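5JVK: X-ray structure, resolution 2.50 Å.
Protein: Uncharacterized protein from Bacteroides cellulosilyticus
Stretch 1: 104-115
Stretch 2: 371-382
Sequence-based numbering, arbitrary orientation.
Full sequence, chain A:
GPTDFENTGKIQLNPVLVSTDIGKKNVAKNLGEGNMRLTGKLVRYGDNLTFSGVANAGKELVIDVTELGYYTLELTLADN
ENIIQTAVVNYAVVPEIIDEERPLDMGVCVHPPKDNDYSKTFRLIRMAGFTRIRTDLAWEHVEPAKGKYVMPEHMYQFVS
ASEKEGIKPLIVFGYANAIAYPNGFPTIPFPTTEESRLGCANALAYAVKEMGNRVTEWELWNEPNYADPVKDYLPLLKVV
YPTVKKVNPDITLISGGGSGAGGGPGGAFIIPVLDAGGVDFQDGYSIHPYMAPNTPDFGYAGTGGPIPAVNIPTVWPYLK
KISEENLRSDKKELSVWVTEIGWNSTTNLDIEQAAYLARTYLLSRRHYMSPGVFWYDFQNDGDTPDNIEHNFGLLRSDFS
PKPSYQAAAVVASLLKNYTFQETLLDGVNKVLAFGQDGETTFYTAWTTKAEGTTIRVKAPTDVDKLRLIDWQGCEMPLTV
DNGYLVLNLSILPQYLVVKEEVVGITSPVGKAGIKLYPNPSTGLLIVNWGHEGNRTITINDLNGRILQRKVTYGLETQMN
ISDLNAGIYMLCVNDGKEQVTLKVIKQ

Stretch 1 (104-115) LDMGVCVHPPKD
Stretch 2 371-382: PGVFWYDFQNDG

Two neighbouring parallel strands, Met106–Cys109 and a short one around Val373–Trp375, join the stretches; their N-to-C directions differ by 40°, and 749 Å² is buried in total. Backbone hydrogen bonds set the register: Val373 N to Asp105 O (2.8 Å), Gly107 N to Val373 O (3.0 Å), Trp375 N to Gly107 O (3.0 Å) and Cys109 N to Trp375 O (2.7 Å), all nearly straight. Met106 thus pairs with Val373, Gly107 with Phe374 (CA to CA 4.1 Å) and Val108 with Trp375 (CA to CA 4.4 Å). Backbones are extended, with phi/psi −123/171° at Gly107, −149/139° at Val108 and −101/116° at Phe374. A cis peptide precedes Asp377; beyond it Phe378, at −71/−50°, gives its N to Cys109 O (2.9 Å, 144° at the hydrogen).

Gly107 suits its place because a CB there would lie 2.5 Å from Phe374 CD1. Instead, its CA sits over the Phe374 ring face, 4.2 Å from the centroid; Phe374 has chi1 m, chi2 −105°. On the face carrying Met106, Val373 and Trp375, Val108 (chi1 p) brings CG2 to 4.2 Å from Trp375 CB and 3.8 Å from Phe378 CB, a compact apolar packing; Trp375 and Phe378 are both chi1 t. Buried Cys109 (m) points toward the other stretch, placing CB 3.7 Å from Tyr376 CD1 and SG 4.2 Å from Phe374 CB.

Polar contacts gather at His111 (chi1 m, chi2 −67°), whose NE2 donates to Tyr376 OH (3.1 Å) at the ring edge; Tyr376, chi1 t, reaches back although its CA-to-CB bond points away. His111 CD2 lies 3.3 Å from Asp377 OD2 (chi1 p) and 3.0 Å from Asp381 OD1 (chi1 m). Asp377 OD2 and Asp381 OD2 are 2.7 Å apart, so one acid probably holds a proton. A water accepts from Gln379 N (3.0 Å) and, weakly, from His111 N (3.4 Å).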

ATOM      1  N   LEU A 104      -7.658   7.799   3.966  1.00 26.41           N
ATOM      2  CA  LEU A 104      -6.695   8.861   3.679  1.00 25.96           C
ATOM      3  C   LEU A 104      -5.263   8.503   4.086  1.00 25.71           C
ATOM      4  O   LEU A 104      -4.328   9.200   3.687  1.00 25.63           O
ATOM      5  CB  LEU A 104      -7.117  10.161   4.374  1.00 25.81           C
ATOM      6  CG  LEU A 104      -8.476  10.743   3.956  1.00 25.85           C
ATOM      7  CD1 LEU A 104      -8.891  11.878   4.881  1.00 25.79           C
ATOM      8  CD2 LEU A 104      -8.451  11.222   2.509  1.00 25.82           C
ATOM      9  N   ASP A 105      -5.100   7.441   4.883  1.00 25.59           N
ATOM     10  CA  ASP A 105      -3.779   6.935   5.292  1.00 25.37           C
ATOM     11  C   ASP A 105      -3.264   5.735   4.478  1.00 25.63           C
ATOM     12  O   ASP A 105      -2.117   5.326   4.661  1.00 26.03           O
ATOM     13  CB  ASP A 105      -3.750   6.620   6.804  1.00 25.11           C
ATOM     14  CG  ASP A 105      -4.780   5.572   7.233  1.00 24.94           C
ATOM     15  OD1 ASP A 105      -5.662   5.193   6.431  1.00 24.93           O
ATOM     16  OD2 ASP A 105      -4.717   5.142   8.401  1.00 24.68           O
ATOM     17  N   MET A 106      -4.091   5.179   3.590  1.00 25.60           N
ATOM     18  CA  MET A 106      -3.662   4.075   2.725  1.00 25.89           C
ATOM     19  C   MET A 106      -2.956   4.612   1.487  1.00 25.22           C
ATOM     20  O   MET A 106      -3.562   5.321   0.687  1.00 25.32           O
ATOM     21  CB  MET A 106      -4.845   3.191   2.297  1.00 26.71           C
ATOM     22  CG  MET A 106      -5.275   2.179   3.350  1.00 27.54           C
ATOM     23  SD  MET A 106      -6.498   0.974   2.788  1.00 28.82           S
ATOM     24  CE  MET A 106      -5.605   0.112   1.494  1.00 28.34           C
ATOM     25  N   GLY A 107      -1.678   4.267   1.341  1.00 24.67           N
ATOM     26  CA  GLY A 107      -0.903   4.578   0.142  1.00 24.40           C
ATOM     27  C   GLY A 107      -0.339   3.314  -0.479  1.00 24.26           C
ATOM     28  O   GLY A 107      -0.415   2.240   0.117  1.00 24.31           O
ATOM     29  N   VAL A 108       0.235   3.447  -1.672  1.00 24.27           N
ATOM     30  CA  VAL A 108       0.904   2.331  -2.347  1.00 24.35           C
ATOM     31  C   VAL A 108       2.058   2.832  -3.222  1.00 24.74           C
ATOM     32  O   VAL A 108       1.938   3.855  -3.890  1.00 24.41           O
ATOM     33  CB  VAL A 108      -0.098   1.494  -3.181  1.00 24.47           C
ATOM     34  CG1 VAL A 108      -0.679   2.297  -4.342  1.00 24.42           C
ATOM     35  CG2 VAL A 108       0.548   0.205  -3.679  1.00 24.51           C
ATOM     36  N   CYS A 109       3.175   2.107  -3.204  1.00 25.37           N
ATOM     37  CA  CYS A 109       4.339   2.448  -4.029  1.00 25.65           C
ATOM     38  C   CYS A 109       4.097   1.988  -5.458  1.00 25.89           C
ATOM     39  O   CYS A 109       3.735   0.834  -5.683  1.00 25.85           O
ATOM     40  CB  CYS A 109       5.610   1.809  -3.469  1.00 25.57           C
ATOM     41  SG  CYS A 109       6.100   2.503  -1.874  1.00 25.62           S
ATOM     42  N   VAL A 110       4.295   2.898  -6.412  1.00 26.82           N
ATOM     43  CA  VAL A 110       3.971   2.660  -7.821  1.00 27.82           C
ATOM     44  C   VAL A 110       5.172   2.985  -8.710  1.00 28.82           C
ATOM     45  O   VAL A 110       5.607   4.138  -8.786  1.00 28.16           O
ATOM     46  CB  VAL A 110       2.767   3.517  -8.282  1.00 27.71           C
ATOM     47  CG1 VAL A 110       2.333   3.121  -9.691  1.00 27.79           C
ATOM     48  CG2 VAL A 110       1.605   3.386  -7.305  1.00 27.76           C
ATOM     49  N   HIS A 111       5.695   1.960  -9.376  1.00 30.31           N
ATOM     50  CA  HIS A 111       6.693   2.141 -10.429  1.00 31.85           C
ATOM     51  C   HIS A 111       5.967   2.429 -11.749  1.00 32.93           C
ATOM     52  O   HIS A 111       4.770   2.141 -11.862  1.00 32.23           O
ATOM     53  CB  HIS A 111       7.561   0.891 -10.566  1.00 32.16           C
ATOM     54  CG  HIS A 111       8.297   0.531  -9.316  1.00 32.64           C
ATOM     55  ND1 HIS A 111       9.306   1.311  -8.796  1.00 33.27           N
ATOM     56  CD2 HIS A 111       8.166  -0.520  -8.476  1.00 33.07           C
ATOM     57  CE1 HIS A 111       9.770   0.753  -7.694  1.00 33.03           C
ATOM     58  NE2 HIS A 111       9.095  -0.361  -7.477  1.00 33.27           N
ATOM     59  N   PRO A 112       6.676   3.001 -12.748  1.00 34.81           N
ATOM     60  CA  PRO A 112       6.054   3.236 -14.060  1.00 36.09           C
ATOM     61  C   PRO A 112       5.480   1.950 -14.677  1.00 37.43           C
ATOM     62  O   PRO A 112       6.135   0.904 -14.598  1.00 37.83           O
ATOM     63  CB  PRO A 112       7.214   3.765 -14.909  1.00 35.76           C
ATOM     64  CG  PRO A 112       8.141   4.389 -13.931  1.00 35.64           C
ATOM     65  CD  PRO A 112       8.045   3.549 -12.692  1.00 35.22           C
ATOM     66  N   PRO A 113       4.260   2.009 -15.253  1.00 38.73           N
ATOM     67  CA  PRO A 113       3.730   0.816 -15.925  1.00 39.94           C
ATOM     68  C   PRO A 113       4.563   0.411 -17.141  1.00 41.78           C
ATOM     69  O   PRO A 113       5.078   1.278 -17.851  1.00 42.48           O
ATOM     70  CB  PRO A 113       2.321   1.243 -16.357  1.00 39.46           C
ATOM     71  CG  PRO A 113       1.965   2.371 -15.457  1.00 39.21           C
ATOM     72  CD  PRO A 113       3.251   3.082 -15.173  1.00 39.00           C
ATOM     73  N   LYS A 114       4.676  -0.894 -17.374  1.00 43.84           N
ATOM     74  CA  LYS A 114       5.489  -1.431 -18.475  1.00 45.48           C
ATOM     75  C   LYS A 114       4.830  -1.177 -19.833  1.00 45.47           C
ATOM     76  O   LYS A 114       5.521  -0.917 -20.822  1.00 45.96           O
ATOM     77  CB  LYS A 114       5.735  -2.936 -18.297  1.00 46.74           C
ATOM     78  CG  LYS A 114       6.410  -3.344 -16.989  1.00 47.67           C
ATOM     79  CD  LYS A 114       7.833  -2.824 -16.881  1.00 48.28           C
ATOM     80  CE  LYS A 114       8.535  -3.397 -15.659  1.00 49.21           C
ATOM     81  NZ  LYS A 114       9.992  -3.089 -15.671  1.00 50.06           N
ATOM     82  N   ASP A 115       3.497  -1.254 -19.871  1.00 44.44           N
ATOM     83  CA  ASP A 115       2.720  -0.943 -21.082  1.00 43.83           C
ATOM     84  C   ASP A 115       2.435   0.559 -21.296  1.00 43.94           C
ATOM     85  O   ASP A 115       1.751   0.922 -22.256  1.00 43.97           O
ATOM     86  CB  ASP A 115       1.408  -1.763 -21.122  1.00 42.93           C
ATOM     87  CG  ASP A 115       0.465  -1.476 -19.948  1.00 42.02           C
ATOM     88  OD1 ASP A 115       0.742  -0.587 -19.111  1.00 40.87           O
ATOM     89  OD2 ASP A 115      -0.571  -2.169 -19.863  1.00 41.28           O
ATOM     90  N   PRO A 371       0.129   9.637   8.899  1.00 24.66           N
ATOM     91  CA  PRO A 371      -0.882  10.021   7.907  1.00 24.01           C
ATOM     92  C   PRO A 371      -0.741   9.318   6.549  1.00 23.28           C
ATOM     93  O   PRO A 371      -1.556   9.560   5.662  1.00 23.21           O
ATOM     94  CB  PRO A 371      -0.653  11.524   7.752  1.00 24.21           C
ATOM     95  CG  PRO A 371       0.805  11.694   7.987  1.00 24.57           C
ATOM     96  CD  PRO A 371       1.197  10.653   9.001  1.00 24.66           C
ATOM     97  N   GLY A 372       0.280   8.476   6.379  1.00 22.56           N
ATOM     98  CA  GLY A 372       0.500   7.778   5.114  1.00 22.06           C
ATOM     99  C   GLY A 372       1.341   6.522   5.268  1.00 21.60           C
ATOM    100  O   GLY A 372       2.554   6.599   5.466  1.00 21.68           O
ATOM    101  N   VAL A 373       0.682   5.368   5.180  1.00 20.98           N
ATOM    102  CA  VAL A 373       1.342   4.071   5.198  1.00 20.45           C
ATOM    103  C   VAL A 373       1.286   3.502   3.786  1.00 20.12           C
ATOM    104  O   VAL A 373       0.214   3.117   3.311  1.00 20.08           O
ATOM    105  CB  VAL A 373       0.668   3.121   6.208  1.00 20.40           C
ATOM    106  CG1 VAL A 373       1.294   1.731   6.158  1.00 20.35           C
ATOM    107  CG2 VAL A 373       0.754   3.712   7.611  1.00 20.55           C
ATOM    108  N   PHE A 374       2.446   3.452   3.130  1.00 19.62           N
ATOM    109  CA  PHE A 374       2.542   3.106   1.712  1.00 19.45           C
ATOM    110  C   PHE A 374       2.984   1.657   1.514  1.00 19.39           C
ATOM    111  O   PHE A 374       4.101   1.289   1.885  1.00 19.34           O
ATOM    112  CB  PHE A 374       3.522   4.040   1.001  1.00 19.38           C
ATOM    113  CG  PHE A 374       3.045   5.458   0.897  1.00 19.30           C
ATOM    114  CD1 PHE A 374       2.587   5.967  -0.314  1.00 19.30           C
ATOM    115  CD2 PHE A 374       3.063   6.297   2.009  1.00 19.33           C
ATOM    116  CE1 PHE A 374       2.156   7.280  -0.413  1.00 19.34           C
ATOM    117  CE2 PHE A 374       2.624   7.609   1.919  1.00 19.25           C
ATOM    118  CZ  PHE A 374       2.174   8.102   0.704  1.00 19.32           C
ATOM    119  N   TRP A 375       2.110   0.843   0.924  1.00 19.32           N
ATOM    120  CA  TRP A 375       2.436  -0.544   0.623  1.00 19.43           C
ATOM    121  C   TRP A 375       3.476  -0.620  -0.487  1.00 19.70           C
ATOM    122  O   TRP A 375       3.311   0.019  -1.529  1.00 19.80           O
ATOM    123  CB  TRP A 375       1.192  -1.323   0.193  1.00 19.39           C
ATOM    124  CG  TRP A 375       1.489  -2.744  -0.193  1.00 19.36           C
ATOM    125  CD1 TRP A 375       1.788  -3.212  -1.441  1.00 19.32           C
ATOM    126  CD2 TRP A 375       1.531  -3.876   0.680  1.00 19.35           C
ATOM    127  NE1 TRP A 375       2.010  -4.567  -1.399  1.00 19.34           N
ATOM    128  CE2 TRP A 375       1.857  -5.000  -0.109  1.00 19.27           C
ATOM    129  CE3 TRP A 375       1.317  -4.051   2.052  1.00 19.41           C
ATOM    130  CZ2 TRP A 375       1.970  -6.282   0.428  1.00 19.22           C
ATOM    131  CZ3 TRP A 375       1.432  -5.327   2.586  1.00 19.42           C
ATOM    132  CH2 TRP A 375       1.754  -6.426   1.772  1.00 19.32           C
ATOM    133  N   TYR A 376       4.536  -1.398  -0.262  1.00 19.90           N
ATOM    134  CA  TYR A 376       5.496  -1.724  -1.313  1.00 20.15           C
ATOM    135  C   TYR A 376       5.201  -3.140  -1.818  1.00 20.20           C
ATOM    136  O   TYR A 376       5.292  -4.080  -1.034  1.00 20.30           O
ATOM    137  CB  TYR A 376       6.947  -1.640  -0.822  1.00 20.14           C
ATOM    138  CG  TYR A 376       7.908  -1.748  -1.980  1.00 20.19           C
ATOM    139  CD1 TYR A 376       8.278  -0.617  -2.702  1.00 20.28           C
ATOM    140  CD2 TYR A 376       8.397  -2.988  -2.399  1.00 20.24           C
ATOM    141  CE1 TYR A 376       9.130  -0.710  -3.792  1.00 20.33           C
ATOM    142  CE2 TYR A 376       9.252  -3.092  -3.488  1.00 20.29           C
ATOM    143  CZ  TYR A 376       9.616  -1.951  -4.181  1.00 20.45           C
ATOM    144  OH  TYR A 376      10.463  -2.039  -5.259  1.00 20.48           O
ATOM    145  N   ASP A 377       4.826  -3.330  -3.088  1.00 20.38           N
ATOM    146  CA  ASP A 377       4.475  -2.281  -4.059  1.00 20.44           C
ATOM    147  C   ASP A 377       3.232  -2.727  -4.837  1.00 20.58           C
ATOM    148  O   ASP A 377       2.666  -3.786  -4.541  1.00 20.06           O
ATOM    149  CB  ASP A 377       5.669  -1.945  -4.977  1.00 20.42           C
ATOM    150  CG  ASP A 377       6.194  -3.144  -5.767  1.00 20.45           C
ATOM    151  OD1 ASP A 377       5.692  -4.280  -5.616  1.00 20.58           O
ATOM    152  OD2 ASP A 377       7.139  -2.936  -6.552  1.00 20.23           O
ATOM    153  N   PHE A 378       2.793  -1.923  -5.805  1.00 21.02           N
ATOM    154  CA  PHE A 378       1.520  -2.181  -6.479  1.00 21.32           C
ATOM    155  C   PHE A 378       1.560  -3.391  -7.402  1.00 21.63           C
ATOM    156  O   PHE A 378       0.692  -4.261  -7.319  1.00 21.29           O
ATOM    157  CB  PHE A 378       1.043  -0.957  -7.260  1.00 21.34           C
ATOM    158  CG  PHE A 378      -0.348  -1.109  -7.799  1.00 21.44           C
ATOM    159  CD1 PHE A 378      -0.580  -1.176  -9.168  1.00 21.31           C
ATOM    160  CD2 PHE A 378      -1.428  -1.241  -6.927  1.00 21.50           C
ATOM    161  CE1 PHE A 378      -1.866  -1.335  -9.655  1.00 21.43           C
ATOM    162  CE2 PHE A 378      -2.714  -1.407  -7.410  1.00 21.43           C
ATOM    163  CZ  PHE A 378      -2.934  -1.453  -8.776  1.00 21.44           C
ATOM    164  N   GLN A 379       2.567  -3.439  -8.269  1.00 22.41           N
ATOM    165  CA  GLN A 379       2.690  -4.499  -9.267  1.00 22.95           C
ATOM    166  C   GLN A 379       4.006  -5.248  -9.092  1.00 23.36           C
ATOM    167  O   GLN A 379       5.021  -4.644  -8.752  1.00 23.60           O
ATOM    168  CB  GLN A 379       2.598  -3.909 -10.680  1.00 22.84           C
ATOM    169  CG  GLN A 379       2.616  -4.958 -11.783  1.00 22.90           C
ATOM    170  CD  GLN A 379       2.089  -4.447 -13.112  1.00 22.96           C
ATOM    171  OE1 GLN A 379       2.220  -3.268 -13.438  1.00 23.13           O
ATOM    172  NE2 GLN A 379       1.493  -5.342 -13.892  1.00 22.86           N
ATOM    173  N   ASN A 380       3.971  -6.563  -9.317  1.00 23.96           N
ATOM    174  CA  ASN A 380       5.182  -7.389  -9.355  1.00 24.46           C
ATOM    175  C   ASN A 380       6.176  -6.824 -10.368  1.00 25.14           C
ATOM    176  O   ASN A 380       5.828  -6.619 -11.529  1.00 25.51           O
ATOM    177  CB  ASN A 380       4.850  -8.845  -9.734  1.00 24.02           C
ATOM    178  CG  ASN A 380       4.311  -9.661  -8.568  1.00 23.66           C
ATOM    179  OD1 ASN A 380       4.282  -9.210  -7.421  1.00 23.42           O
ATOM    180  ND2 ASN A 380       3.889 -10.886  -8.862  1.00 23.48           N
ATOM    181  N   ASP A 381       7.406  -6.583  -9.921  1.00 26.04           N
ATOM    182  CA  ASP A 381       8.448  -6.003 -10.777  1.00 26.70           C
ATOM    183  C   ASP A 381       9.004  -6.980 -11.820  1.00 27.23           C
ATOM    184  O   ASP A 381       9.721  -6.552 -12.723  1.00 27.07           O
ATOM    185  CB  ASP A 381       9.599  -5.465  -9.926  1.00 27.10           C
ATOM    186  CG  ASP A 381       9.176  -4.320  -9.028  1.00 27.42           C
ATOM    187  OD1 ASP A 381       9.153  -3.167  -9.502  1.00 28.18           O
ATOM    188  OD2 ASP A 381       8.878  -4.572  -7.845  1.00 27.20           O
ATOM    189  N   GLY A 382       8.703  -8.275 -11.680  1.00 28.23           N
ATOM    190  CA  GLY A 382       9.081  -9.286 -12.674  1.00 28.74           C
ATOM    191  C   GLY A 382       8.358 -10.611 -12.486  1.00 29.80           C
ATOM    192  O   GLY A 382       7.340 -10.675 -11.789  1.00 29.56           O
TER
HETATM  193  O   HOH W   1       4.339  -1.089  -8.862  1.00 26.72           O